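Local coordinates for chitinase (Paenibacillus sp. FPU-7, PDB 5GZT), which probably catalyses the random endo-hydrolysis of beta-1,4-linked N-acetylglucosamine chains in chitin and chitodextrins, at residues Gly763-Gly768 / Lys787-Asn792; Val849-Gly854 / Asp888-Asp893; Asp963-Met968 / Ser1013-Gly1018; Met968-His973 / Gly1018-Ala1023; Arg1066-Ser1071 / Asp1092-Lys1097. All coordinates share one frame; numbering follows the deposited sequence.

How the contacts relate
Contacts 1, 2 and 3 are buried pairings of parallel strands in the wall of one family 18 TIM barrel. Strand 790-799 of contact 1 lies next to strand 848-854 of contact 2. Tyr964 of contact 3 touches His790 and Leu767 of contact 1 inside the barrel. Contact 4 continues contact 3 along strand 1015-1020, and the two share Met968 and Gly1018. There the regular ladder gives way to side-chain bonds from a loop. Contact 5 lies further out and is only partly buried. It joins a strand of a small antiparallel sheet to a helix by salt bridges, and its Leu1096 touches contact 4.

Contact 1. Residues Gly763-Gly768 / Lys787-Asn792; sequences GPILLG and KLTHIN
Thr789 and His790 are set by their first torsions to meet the start of strand 765-771. In Thr789, OG1 sits between the backbone N and the carbonyl carbon (chi1 65°), which aims the hydroxyl at Leu766. In His790, CG is anti to the carbonyl carbon (chi1 -69°), and the ring reaches Ile765. Thr789 OG1 accepts from Leu766 N at 2.9 Å. It also shares a hydrogen bond of 2.7 Å with His790 ND1, lying in the plane of the imidazole at its edge. CD1 of Ile765 covers one face of that ring, and Ile765 CG2 is 3.5 Å from His790 CE1. Leu767 crosses His790 at about a right angle, with Leu767 CG 3.7 Å from His790 CB. Its two methyls lie against the amide of Asn792.

The backbones pair as parallel strands, the first two of the barrel. Leu766 O is gripped twice, by Thr789 N at 2.9 Å and by His790 N at 3.1 Å. Gly768 then donates from N to His790 O at 3.0 Å, and Gly768 O accepts from Asn792 N. On the other side of the sheet, Leu766 and Leu788 meet through their CD2 methyls and pack against helix 1123-1133.

His790 NE2 is hydrogen-bonded to Glu938 across the barrel. Both ring nitrogens are therefore held, which fixes the rotation of the imidazole. The nearby carboxylate would probably polarise the ring and favour a proton on NE2.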
# COMPACT_ATOMS: atom_id res chain seq x y z
N GLY B 763 -26.00 22.36 35.42
CA GLY B 763 -24.90 22.21 34.50
C GLY B 763 -23.69 21.43 35.02
O GLY B 763 -23.82 20.55 35.89
N PRO B 764 -22.53 21.66 34.42
CA PRO B 764 -21.36 20.84 34.71
C PRO B 764 -20.75 21.18 36.04
O PRO B 764 -20.97 22.32 36.50
CB PRO B 764 -20.41 21.18 33.59
CG PRO B 764 -20.89 22.36 32.95
CD PRO B 764 -22.31 22.58 33.29
N ILE B 765 -20.00 20.25 36.62
CA ILE B 765 -19.26 20.60 37.81
C ILE B 765 -17.93 21.26 37.47
O ILE B 765 -17.40 21.12 36.32
CB ILE B 765 -19.06 19.38 38.73
CG1 ILE B 765 -18.13 18.36 38.11
CG2 ILE B 765 -20.41 18.75 39.01
CD1 ILE B 765 -17.75 17.22 39.07
N LEU B 766 -17.43 22.00 38.44
CA LEU B 766 -16.14 22.54 38.42
C LEU B 766 -15.47 22.22 39.75
O LEU B 766 -15.77 22.88 40.81
CB LEU B 766 -16.25 24.08 38.18
CG LEU B 766 -15.02 24.69 37.46
CD1 LEU B 766 -15.25 26.17 37.12
CD2 LEU B 766 -13.72 24.50 38.15
N LEU B 767 -14.51 21.31 39.71
CA LEU B 767 -13.91 20.74 40.94
C LEU B 767 -12.46 21.17 41.04
O LEU B 767 -11.71 20.98 40.10
CB LEU B 767 -14.04 19.22 40.88
CG LEU B 767 -13.59 18.48 42.13
CD1 LEU B 767 -14.36 17.14 42.30
CD2 LEU B 767 -12.11 18.25 42.14
N GLY B 768 -12.09 21.78 42.18
CA GLY B 768 -10.74 22.12 42.44
C GLY B 768 -10.17 21.28 43.53
O GLY B 768 -10.82 21.11 44.58
N LYS B 787 -16.87 30.24 42.17
CA LYS B 787 -16.42 29.69 40.92
C LYS B 787 -16.27 28.17 40.96
O LYS B 787 -16.24 27.58 39.93
CB LYS B 787 -15.13 30.30 40.53
CG LYS B 787 -15.35 31.75 40.01
CD LYS B 787 -14.09 32.40 39.48
CE LYS B 787 -14.38 33.80 38.96
NZ LYS B 787 -15.05 34.54 40.05
N LEU B 788 -16.22 27.57 42.14
CA LEU B 788 -16.24 26.10 42.29
C LEU B 788 -17.61 25.56 42.60
O LEU B 788 -18.41 26.20 43.31
CB LEU B 788 -15.23 25.65 43.36
CG LEU B 788 -13.84 26.20 43.24
CD1 LEU B 788 -12.95 25.74 44.32
CD2 LEU B 788 -13.27 25.74 41.91
N THR B 789 -17.92 24.37 42.07
CA THR B 789 -19.05 23.63 42.61
C THR B 789 -18.54 22.62 43.62
O THR B 789 -19.32 22.13 44.47
CB THR B 789 -19.81 22.87 41.51
OG1 THR B 789 -18.97 21.88 40.95
CG2 THR B 789 -20.29 23.92 40.40
N HIS B 790 -17.29 22.22 43.46
CA HIS B 790 -16.74 21.10 44.25
C HIS B 790 -15.32 21.41 44.64
O HIS B 790 -14.56 22.07 43.91
CB HIS B 790 -16.77 19.72 43.52
CG HIS B 790 -18.12 19.12 43.30
ND1 HIS B 790 -19.07 19.68 42.49
CD2 HIS B 790 -18.71 18.00 43.82
CE1 HIS B 790 -20.16 18.95 42.50
NE2 HIS B 790 -19.96 17.91 43.30
N ILE B 791 -14.95 20.94 45.81
CA ILE B 791 -13.57 20.84 46.26
C ILE B 791 -13.21 19.47 46.68
O ILE B 791 -13.99 18.84 47.44
CB ILE B 791 -13.39 21.75 47.49
CG1 ILE B 791 -13.42 23.23 47.05
CG2 ILE B 791 -12.01 21.43 48.18
CD1 ILE B 791 -13.49 24.24 48.18
N ASN B 792 -12.06 18.98 46.26
CA ASN B 792 -11.46 17.83 46.90
C ASN B 792 -10.32 18.27 47.86
O ASN B 792 -9.40 18.93 47.43
CB ASN B 792 -10.82 16.83 45.89
CG ASN B 792 -11.83 15.91 45.20
OD1 ASN B 792 -13.03 15.94 45.48
ND2 ASN B 792 -11.37 15.22 44.18

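Contact 2. Residues Val849-Gly854 / Asp888-Asp893; sequences VLVSIG and DGIDLD
The Asp-X-X-Asp-X-Asp run of Asp888, Asp891 and Asp893 belongs to the signature of family 18 chitinases, and its strand pairs in parallel with 849-854 in the barrel wall. Asp888 meets Val849 at the strand entrance. Asp888 N donates to Val849 O at 2.7 Å, and Val849 N returns a nearly straight bond (170°) to Asp888 OD2 at 3.0 Å. Lys841 and Lys935 bind the same carboxylate. An asparagine in place of Asp888 would probably leave both Lys841 and Lys935 without the negative charge they share.

Further along, Asp891 N donates to Val851 O, and Ile853 N to Asp891 O at 2.8 Å. On the inner face, Ser852 OG donates to Asp891 OD2 at 2.9 Å. It approaches from the anti side of the carboxylate. On the outer face, Ile853 CD1 is 3.9 Å from Ile890 CG2, and Ile853 CB is as close to Leu892 CD2. Helices 868-884 and 911-933 cover these side chains. Asp893 OD2 is hydrogen-bonded to Tyr769 OH.

The signature ends in a glutamate just beyond Asp893, the usual proton donor in this family, so the pairing is typical of the active-site strand of a family 18 TIM barrel.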
# COMPACT_ATOMS: atom_id res chain seq x y z
N VAL B 849 -17.77 19.84 49.40
CA VAL B 849 -16.40 19.60 49.77
C VAL B 849 -16.24 18.14 50.17
O VAL B 849 -16.83 17.72 51.16
CB VAL B 849 -16.05 20.48 50.98
CG1 VAL B 849 -14.59 20.39 51.24
CG2 VAL B 849 -16.44 21.93 50.70
N LEU B 850 -15.38 17.42 49.46
CA LEU B 850 -15.17 16.02 49.68
C LEU B 850 -13.77 15.86 50.26
O LEU B 850 -12.87 16.67 50.04
CB LEU B 850 -15.24 15.23 48.38
CG LEU B 850 -16.61 15.03 47.72
CD1 LEU B 850 -16.86 16.20 46.81
CD2 LEU B 850 -16.53 13.75 46.89
N VAL B 851 -13.58 14.80 51.01
CA VAL B 851 -12.24 14.42 51.44
C VAL B 851 -11.66 13.42 50.47
O VAL B 851 -12.31 12.43 50.17
CB VAL B 851 -12.24 13.90 52.92
CG1 VAL B 851 -13.17 12.67 53.16
CG2 VAL B 851 -10.86 13.48 53.32
N SER B 852 -10.46 13.71 49.94
CA SER B 852 -9.75 12.78 49.15
C SER B 852 -8.86 11.97 50.07
O SER B 852 -7.94 12.53 50.69
CB SER B 852 -8.89 13.46 48.09
OG SER B 852 -9.72 14.14 47.18
N ILE B 853 -9.05 10.66 50.03
CA ILE B 853 -8.22 9.72 50.73
C ILE B 853 -7.30 9.10 49.78
O ILE B 853 -7.72 8.47 48.81
CB ILE B 853 -9.11 8.59 51.36
CG1 ILE B 853 -10.20 9.23 52.24
CG2 ILE B 853 -8.27 7.67 52.24
CD1 ILE B 853 -11.21 8.26 52.89
N GLY B 854 -6.01 9.25 50.06
CA GLY B 854 -4.94 8.64 49.31
C GLY B 854 -4.01 9.63 48.70
O GLY B 854 -3.54 10.56 49.39
N ASP B 888 -18.83 16.48 52.58
CA ASP B 888 -20.07 16.18 51.85
C ASP B 888 -19.93 14.92 50.95
O ASP B 888 -20.87 14.55 50.22
CB ASP B 888 -20.43 17.36 50.96
CG ASP B 888 -20.56 18.66 51.75
OD1 ASP B 888 -21.16 18.61 52.77
OD2 ASP B 888 -19.99 19.70 51.36
N GLY B 889 -18.79 14.25 51.09
CA GLY B 889 -18.55 13.02 50.37
C GLY B 889 -17.13 12.58 50.49
O GLY B 889 -16.35 13.17 51.27
N ILE B 890 -16.84 11.45 49.87
CA ILE B 890 -15.52 10.84 49.89
C ILE B 890 -15.02 10.61 48.43
O ILE B 890 -15.72 10.07 47.56
CB ILE B 890 -15.58 9.49 50.67
CG1 ILE B 890 -15.78 9.73 52.15
CG2 ILE B 890 -14.29 8.69 50.51
CD1 ILE B 890 -16.26 8.49 52.90
N ASP B 891 -13.79 11.01 48.18
CA ASP B 891 -13.08 10.66 46.98
C ASP B 891 -11.91 9.76 47.32
O ASP B 891 -11.22 10.02 48.32
CB ASP B 891 -12.54 11.94 46.37
CG ASP B 891 -11.63 11.66 45.14
OD1 ASP B 891 -12.09 11.16 44.09
OD2 ASP B 891 -10.44 12.02 45.28
N LEU B 892 -11.74 8.66 46.60
CA LEU B 892 -10.61 7.74 46.82
C LEU B 892 -9.61 7.84 45.68
O LEU B 892 -9.99 7.65 44.53
CB LEU B 892 -11.09 6.30 46.92
CG LEU B 892 -12.09 5.93 47.99
CD1 LEU B 892 -12.35 4.43 48.02
CD2 LEU B 892 -11.63 6.42 49.34
N ASP B 893 -8.36 8.06 46.01
CA ASP B 893 -7.28 8.28 45.07
C ASP B 893 -6.22 7.24 45.34
O ASP B 893 -5.27 7.51 46.03
CB ASP B 893 -6.62 9.73 45.13
CG ASP B 893 -7.62 10.88 44.80
OD1 ASP B 893 -8.75 10.52 44.43
OD2 ASP B 893 -7.33 12.14 44.86

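Contact 3. Residues Asp963-Met968 / Ser1013-Gly1018; sequences DYMSVM and SKLVIG
Tyr964 packs on Val1016 because of how its side chain leaves the backbone. Its CG lies between the backbone N and the carbonyl carbon (chi1 42°), the crowded position. This folds the start of the side chain against the valine, with Tyr964 CB 3.7 Å from Val1016 CG2. The methyl reaches the ring obliquely near CD1. The ring runs on into the barrel, where Tyr964 OH is hydrogen-bonded to Glu938.

The opposite face of the sheet carries Met965 and Leu1015. Met965 is extended beyond CG and brings SD to 4.3 Å from Leu1015 CD2. Val967 has CG2 anti to the carbonyl carbon, and this methyl is 3.9 Å from the same Leu1015 CD2. Helix 998-1007 packs on all three. Lys1014 is also extended; its CG lies 3.8 Å from Asp963 O, while NZ is hydrogen-bonded to Leu962 O and His959 O.

Three backbone bonds join the parallel barrel strands. Met965 N donates to Lys1014 O at 2.8 Å, Val1016 N to Met965 O at 3.0 Å, and Val967 N to Val1016 O at 2.9 Å.

The contact is thus apolar on its outer face. Towards the barrel interior it buries a tyrosine hydroxyl, whose polarity is met by an acid.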
# COMPACT_ATOMS: atom_id res chain seq x y z
N ASP B 963 -20.29 8.97 41.71
CA ASP B 963 -20.84 10.15 41.12
C ASP B 963 -20.07 10.56 39.86
O ASP B 963 -20.64 11.01 38.92
CB ASP B 963 -20.87 11.28 42.15
CG ASP B 963 -21.88 11.02 43.22
OD1 ASP B 963 -21.59 10.23 44.12
OD2 ASP B 963 -23.01 11.52 43.13
N TYR B 964 -18.76 10.39 39.85
CA TYR B 964 -17.94 10.67 38.68
C TYR B 964 -16.57 10.09 38.99
O TYR B 964 -16.25 9.78 40.19
CB TYR B 964 -17.87 12.21 38.36
CG TYR B 964 -17.70 13.05 39.63
CD1 TYR B 964 -16.46 13.32 40.12
CD2 TYR B 964 -18.76 13.49 40.35
CE1 TYR B 964 -16.30 13.97 41.33
CE2 TYR B 964 -18.58 14.21 41.51
CZ TYR B 964 -17.37 14.44 42.01
OH TYR B 964 -17.14 15.11 43.23
N MET B 965 -15.74 10.02 37.94
CA MET B 965 -14.30 9.73 38.00
C MET B 965 -13.59 11.00 37.58
O MET B 965 -13.91 11.50 36.50
CB MET B 965 -13.94 8.62 37.00
CG MET B 965 -14.74 7.37 37.23
SD MET B 965 -14.25 6.20 35.97
CE MET B 965 -15.36 4.88 36.38
N SER B 966 -12.68 11.52 38.40
CA SER B 966 -11.88 12.69 38.05
C SER B 966 -10.67 12.15 37.32
O SER B 966 -9.78 11.54 37.97
CB SER B 966 -11.49 13.48 39.31
OG SER B 966 -12.63 14.11 39.90
N VAL B 967 -10.68 12.19 35.96
CA VAL B 967 -9.67 11.52 35.22
C VAL B 967 -8.47 12.50 35.08
O VAL B 967 -8.61 13.68 34.66
CB VAL B 967 -10.13 11.08 33.80
CG1 VAL B 967 -9.07 10.20 33.09
CG2 VAL B 967 -11.43 10.34 33.91
N MET B 968 -7.30 11.97 35.43
CA MET B 968 -6.05 12.73 35.46
C MET B 968 -5.48 12.77 34.02
O MET B 968 -4.54 12.06 33.67
CB MET B 968 -5.07 12.08 36.50
CG MET B 968 -5.61 12.32 37.94
SD MET B 968 -4.48 11.62 39.20
CE MET B 968 -4.66 9.88 39.03
N SER B 1013 -21.34 11.04 31.42
CA SER B 1013 -21.75 11.84 32.54
C SER B 1013 -21.11 11.38 33.90
O SER B 1013 -21.37 11.95 34.93
CB SER B 1013 -23.26 11.97 32.62
OG SER B 1013 -23.90 10.72 32.84
N LYS B 1014 -20.26 10.37 33.87
CA LYS B 1014 -19.47 9.98 35.05
C LYS B 1014 -18.01 10.24 34.86
O LYS B 1014 -17.19 9.75 35.60
CB LYS B 1014 -19.83 8.52 35.40
CG LYS B 1014 -21.18 8.63 36.06
CD LYS B 1014 -21.60 7.51 36.82
CE LYS B 1014 -22.90 7.82 37.54
NZ LYS B 1014 -23.15 6.55 38.24
N LEU B 1015 -17.72 11.09 33.87
CA LEU B 1015 -16.35 11.46 33.58
C LEU B 1015 -16.10 12.95 33.80
O LEU B 1015 -16.91 13.78 33.45
CB LEU B 1015 -15.95 11.10 32.14
CG LEU B 1015 -15.93 9.59 31.84
CD1 LEU B 1015 -15.73 9.33 30.32
CD2 LEU B 1015 -14.87 8.92 32.64
N VAL B 1016 -14.95 13.25 34.36
CA VAL B 1016 -14.56 14.60 34.61
C VAL B 1016 -13.19 14.78 33.97
O VAL B 1016 -12.26 14.01 34.26
CB VAL B 1016 -14.52 14.92 36.13
CG1 VAL B 1016 -14.03 16.36 36.34
CG2 VAL B 1016 -15.93 14.82 36.69
N ILE B 1017 -13.06 15.84 33.14
CA ILE B 1017 -11.78 16.08 32.43
C ILE B 1017 -10.87 16.91 33.34
O ILE B 1017 -11.32 17.75 34.09
CB ILE B 1017 -11.99 16.80 31.08
CG1 ILE B 1017 -10.69 16.89 30.31
CG2 ILE B 1017 -12.60 18.18 31.34
CD1 ILE B 1017 -10.82 17.41 28.83
N GLY B 1018 -9.57 16.59 33.29
CA GLY B 1018 -8.60 17.10 34.24
C GLY B 1018 -7.66 18.15 33.58
O GLY B 1018 -7.10 17.92 32.48

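Contact 4. Residues Met968-His973 / Gly1018-Ala1023; sequences MTYDYH and GGAFYA
Tyr970 meets the end of barrel strand 1015-1020 from the Met-Thr-Tyr-Asp run 968-971. In family 18 chitinases this run, at the C-terminal end of a barrel strand, commonly lines the substrate pocket. Tyr970 CB starts 3.9 Å from Ala1020 CB, and CG lies equally near that methyl. The two sides of the ring then meet different groups. CD1 is 3.5 Å from Tyr1022 OH, and CE1 follows the same hydroxyl. CD2 has the Gly1018 carbonyl at the ring edge, and CE2 is 3.6 Å from Gly1019 O. Tyr970 OH, at the tip, lies 3.6 Å from Met968 CG of its own segment. The CA of Met968 covers one face of the ring, toward its rim. Strand 1110-1114 adds Met1112 and Trp1114. An alanine at Tyr970 would probably open a gap beside Ala1020 and leave Tyr1022 less firmly placed.

Tyr1022 crosses Tyr970 at about a right angle. Its hydroxyl donates to Asp971 OD1, modelled at a very short 2.5 Å, a length to be read with caution. Arg1024 forms a salt bridge to the same oxygen.

At the strand side, Thr969 is the centre of an inverse gamma turn. Its OG1 donates to Gly1018 O at 2.7 Å, in the carbonyl plane and on a lone pair, with an angle of 108° at the oxygen.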
# COMPACT_ATOMS: atom_id res chain seq x y z
N MET B 968 -7.30 11.97 35.43
CA MET B 968 -6.05 12.73 35.46
C MET B 968 -5.48 12.77 34.02
O MET B 968 -4.54 12.06 33.67
CB MET B 968 -5.07 12.08 36.50
CG MET B 968 -5.61 12.32 37.94
SD MET B 968 -4.48 11.62 39.20
CE MET B 968 -4.66 9.88 39.03
N THR B 969 -6.09 13.64 33.21
CA THR B 969 -5.78 13.79 31.78
C THR B 969 -4.59 14.79 31.71
O THR B 969 -4.71 15.98 31.28
CB THR B 969 -7.05 14.30 31.04
OG1 THR B 969 -7.61 15.38 31.79
CG2 THR B 969 -8.06 13.16 30.87
N TYR B 970 -3.47 14.31 32.26
CA TYR B 970 -2.23 15.09 32.40
C TYR B 970 -1.09 14.17 32.82
O TYR B 970 -1.31 12.96 32.90
CB TYR B 970 -2.42 16.34 33.22
CG TYR B 970 -3.03 16.15 34.59
CD1 TYR B 970 -2.35 15.44 35.61
CD2 TYR B 970 -4.24 16.71 34.90
CE1 TYR B 970 -2.91 15.32 36.90
CE2 TYR B 970 -4.81 16.55 36.16
CZ TYR B 970 -4.16 15.86 37.13
OH TYR B 970 -4.77 15.78 38.30
N ASP B 971 0.14 14.66 32.96
CA ASP B 971 1.32 13.81 33.21
C ASP B 971 1.52 12.73 32.19
O ASP B 971 2.10 11.67 32.52
CB ASP B 971 1.24 13.10 34.57
CG ASP B 971 1.14 14.04 35.74
OD1 ASP B 971 1.72 15.14 35.72
OD2 ASP B 971 0.45 13.68 36.74
N TYR B 972 1.09 12.96 30.95
CA TYR B 972 1.27 11.96 29.91
C TYR B 972 2.75 11.68 29.52
O TYR B 972 3.08 10.58 29.07
CB TYR B 972 0.54 12.40 28.64
CG TYR B 972 -0.96 12.67 28.74
CD1 TYR B 972 -1.81 11.85 29.46
CD2 TYR B 972 -1.54 13.65 27.93
CE1 TYR B 972 -3.16 12.12 29.52
CE2 TYR B 972 -2.88 13.91 27.95
CZ TYR B 972 -3.70 13.09 28.74
OH TYR B 972 -5.04 13.34 28.77
N HIS B 973 3.56 12.72 29.60
CA HIS B 973 4.95 12.69 29.20
C HIS B 973 5.70 13.57 30.17
O HIS B 973 5.10 14.48 30.79
CB HIS B 973 5.08 13.20 27.78
CG HIS B 973 4.44 12.31 26.79
ND1 HIS B 973 4.82 11.00 26.62
CD2 HIS B 973 3.38 12.50 25.99
CE1 HIS B 973 4.10 10.44 25.67
NE2 HIS B 973 3.20 11.33 25.27
N GLY B 1018 -9.57 16.59 33.29
CA GLY B 1018 -8.60 17.10 34.24
C GLY B 1018 -7.66 18.15 33.58
O GLY B 1018 -7.10 17.92 32.48
N GLY B 1019 -7.56 19.29 34.24
CA GLY B 1019 -6.55 20.31 33.94
C GLY B 1019 -5.42 20.31 35.00
O GLY B 1019 -5.67 20.05 36.23
N ALA B 1020 -4.20 20.66 34.55
CA ALA B 1020 -3.02 20.69 35.43
C ALA B 1020 -2.53 22.13 35.50
O ALA B 1020 -2.22 22.74 34.46
CB ALA B 1020 -1.94 19.85 34.84
N PHE B 1021 -2.36 22.64 36.71
CA PHE B 1021 -1.83 24.01 36.89
C PHE B 1021 -0.29 24.02 37.08
O PHE B 1021 0.26 24.86 37.79
CB PHE B 1021 -2.50 24.67 38.06
CG PHE B 1021 -3.94 25.08 37.84
CD1 PHE B 1021 -4.69 24.70 36.71
CD2 PHE B 1021 -4.56 25.84 38.80
CE1 PHE B 1021 -6.02 25.08 36.61
CE2 PHE B 1021 -5.89 26.24 38.66
CZ PHE B 1021 -6.60 25.87 37.56
N TYR B 1022 0.38 23.04 36.51
CA TYR B 1022 1.83 22.94 36.58
C TYR B 1022 2.30 22.40 35.27
O TYR B 1022 1.53 21.73 34.53
CB TYR B 1022 2.33 22.02 37.73
CG TYR B 1022 1.84 20.57 37.63
CD1 TYR B 1022 0.58 20.18 38.17
CD2 TYR B 1022 2.60 19.61 37.01
CE1 TYR B 1022 0.11 18.86 38.07
CE2 TYR B 1022 2.13 18.29 36.90
CZ TYR B 1022 0.88 17.93 37.43
OH TYR B 1022 0.49 16.62 37.30
N ALA B 1023 3.61 22.57 35.03
CA ALA B 1023 4.26 22.09 33.82
C ALA B 1023 5.16 20.91 33.99
O ALA B 1023 5.56 20.55 35.08
CB ALA B 1023 5.05 23.23 33.22

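Contact 5. Residues Arg1066-Ser1071 / Asp1092-Lys1097; sequences RYWDNS and DEESLK
Asp1092 OD2 is gripped by two nitrogens of Arg1066. Arg1066 NH2 donates to Asp1092 OD2 at 2.8 Å, on its syn lone pair, and Arg1066 NE donates to Asp1092 OD2 at 2.9 Å. The guanidinium and carboxylate are nearly coplanar. Arg1066 is extended from CG to NE, with CG anti to the backbone N (chi1 177°), which carries the guanidinium to the helix. Its NH2 has a second acid partner, Glu1094 OE1, at 3.0 Å. A water also links Arg1066 NH1 to that oxygen.

The Glu1094 carboxylate lies over one face of the Trp1068 indole, its plane tilted 13° from the ring. OE1 stands 3.3 Å above the ring plane of Trp1068, toward the rim. The charge of Arg1066 would probably ease placing an acid on this face. The ring edge points at Ser1095, and Trp1068 NE1 donates to Asn1070 OD1 at 3.0 Å, in the ring plane.

Asp1092 OD1 serves the helix. It takes a straight bond (170°) from Ser1095 N at 3.0 Å and a weak one from Glu1094 N. Asp1092 N returns a bond to Ser1095 OG at 2.9 Å, which completes a capping box.

The strand belongs to the small antiparallel sheet inserted between barrel strand 1015-1020 and helix 1093-1106. Such an insertion is typical of many family 18 chitinases, and here a salt-bridge network ties it to the N-capped helix that follows.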
# COMPACT_ATOMS: atom_id res chain seq x y z
N ARG B 1066 6.14 31.34 23.53
CA ARG B 1066 4.92 30.53 23.61
C ARG B 1066 4.54 30.12 22.21
O ARG B 1066 4.38 30.95 21.37
CB ARG B 1066 3.77 31.30 24.24
CG ARG B 1066 2.46 30.46 24.25
CD ARG B 1066 1.29 31.21 24.84
NE ARG B 1066 0.04 30.43 24.93
CZ ARG B 1066 -0.81 30.18 23.92
NH1 ARG B 1066 -0.54 30.54 22.64
NH2 ARG B 1066 -1.94 29.51 24.15
N TYR B 1067 4.45 28.83 21.97
CA TYR B 1067 3.91 28.25 20.75
C TYR B 1067 2.56 27.51 21.02
O TYR B 1067 2.15 27.33 22.19
CB TYR B 1067 4.96 27.32 20.14
CG TYR B 1067 6.25 28.08 19.77
CD1 TYR B 1067 6.29 28.96 18.65
CD2 TYR B 1067 7.39 27.98 20.57
CE1 TYR B 1067 7.46 29.67 18.34
CE2 TYR B 1067 8.57 28.65 20.25
CZ TYR B 1067 8.60 29.48 19.14
OH TYR B 1067 9.76 30.11 18.87
N TRP B 1068 1.89 27.10 19.93
CA TRP B 1068 0.60 26.53 19.99
C TRP B 1068 0.49 25.39 19.00
O TRP B 1068 0.61 25.64 17.82
CB TRP B 1068 -0.40 27.62 19.68
CG TRP B 1068 -1.86 27.11 19.81
CD1 TRP B 1068 -2.72 26.79 18.78
CD2 TRP B 1068 -2.58 26.79 21.02
NE1 TRP B 1068 -3.92 26.37 19.28
CE2 TRP B 1068 -3.87 26.36 20.65
CE3 TRP B 1068 -2.29 26.91 22.39
CZ2 TRP B 1068 -4.88 26.04 21.60
CZ3 TRP B 1068 -3.32 26.54 23.35
CH2 TRP B 1068 -4.58 26.13 22.92
N ASP B 1069 0.34 24.15 19.47
CA ASP B 1069 -0.03 23.01 18.61
C ASP B 1069 -1.53 23.00 18.36
O ASP B 1069 -2.35 22.60 19.22
CB ASP B 1069 0.49 21.69 19.15
CG ASP B 1069 0.20 20.54 18.25
OD1 ASP B 1069 -0.73 20.63 17.39
OD2 ASP B 1069 0.84 19.48 18.43
N ASN B 1070 -1.92 23.46 17.17
CA ASN B 1070 -3.32 23.71 16.95
C ASN B 1070 -4.08 22.42 16.80
O ASN B 1070 -5.25 22.40 17.03
CB ASN B 1070 -3.56 24.61 15.73
CG ASN B 1070 -4.96 25.20 15.76
OD1 ASN B 1070 -5.33 25.95 16.68
ND2 ASN B 1070 -5.79 24.79 14.79
N SER B 1071 -3.44 21.34 16.36
CA SER B 1071 -4.16 20.12 16.24
C SER B 1071 -4.38 19.57 17.68
O SER B 1071 -5.46 19.04 17.95
CB SER B 1071 -3.47 19.08 15.31
OG SER B 1071 -2.29 18.61 15.85
N ASP B 1092 -2.71 26.23 29.80
CA ASP B 1092 -2.92 27.68 30.04
C ASP B 1092 -4.35 28.07 29.89
O ASP B 1092 -5.23 27.17 29.83
CB ASP B 1092 -1.99 28.54 29.15
CG ASP B 1092 -2.42 28.60 27.67
OD1 ASP B 1092 -3.40 27.91 27.28
OD2 ASP B 1092 -1.72 29.33 26.91
N GLU B 1093 -4.64 29.37 29.83
CA GLU B 1093 -6.02 29.76 29.73
C GLU B 1093 -6.73 29.26 28.48
O GLU B 1093 -7.94 29.01 28.52
CB GLU B 1093 -6.23 31.27 29.83
CG GLU B 1093 -5.86 31.88 31.16
CD GLU B 1093 -5.40 33.32 30.93
OE1 GLU B 1093 -4.26 33.46 30.53
OE2 GLU B 1093 -6.18 34.24 31.09
N GLU B 1094 -6.01 29.13 27.39
CA GLU B 1094 -6.59 28.72 26.14
C GLU B 1094 -6.85 27.21 26.18
O GLU B 1094 -7.90 26.72 25.75
CB GLU B 1094 -5.63 29.04 24.94
CG GLU B 1094 -6.44 29.43 23.69
CD GLU B 1094 -5.64 29.55 22.39
OE1 GLU B 1094 -4.40 29.64 22.44
OE2 GLU B 1094 -6.28 29.45 21.31
N SER B 1095 -5.86 26.44 26.58
CA SER B 1095 -6.06 25.00 26.60
C SER B 1095 -7.16 24.61 27.61
O SER B 1095 -7.93 23.70 27.34
CB SER B 1095 -4.80 24.23 26.84
OG SER B 1095 -4.31 24.43 28.15
N LEU B 1096 -7.31 25.35 28.70
CA LEU B 1096 -8.33 24.99 29.69
C LEU B 1096 -9.71 25.35 29.18
O LEU B 1096 -10.67 24.63 29.43
CB LEU B 1096 -8.08 25.65 31.05
CG LEU B 1096 -6.83 25.08 31.69
CD1 LEU B 1096 -6.41 25.95 32.88
CD2 LEU B 1096 -7.04 23.68 32.20
N LYS B 1097 -9.80 26.43 28.39
CA LYS B 1097 -11.04 26.73 27.70
C LYS B 1097 -11.42 25.59 26.83
O LYS B 1097 -12.61 25.17 26.84
CB LYS B 1097 -10.95 27.99 26.86
CG LYS B 1097 -12.15 28.25 25.98
CD LYS B 1097 -12.13 29.67 25.46
CE LYS B 1097 -12.00 29.73 23.97
NZ LYS B 1097 -10.62 29.36 23.57
O HOH W 1 -2.96 30.43 20.62
O HOH W 2 -6.79 27.88 18.97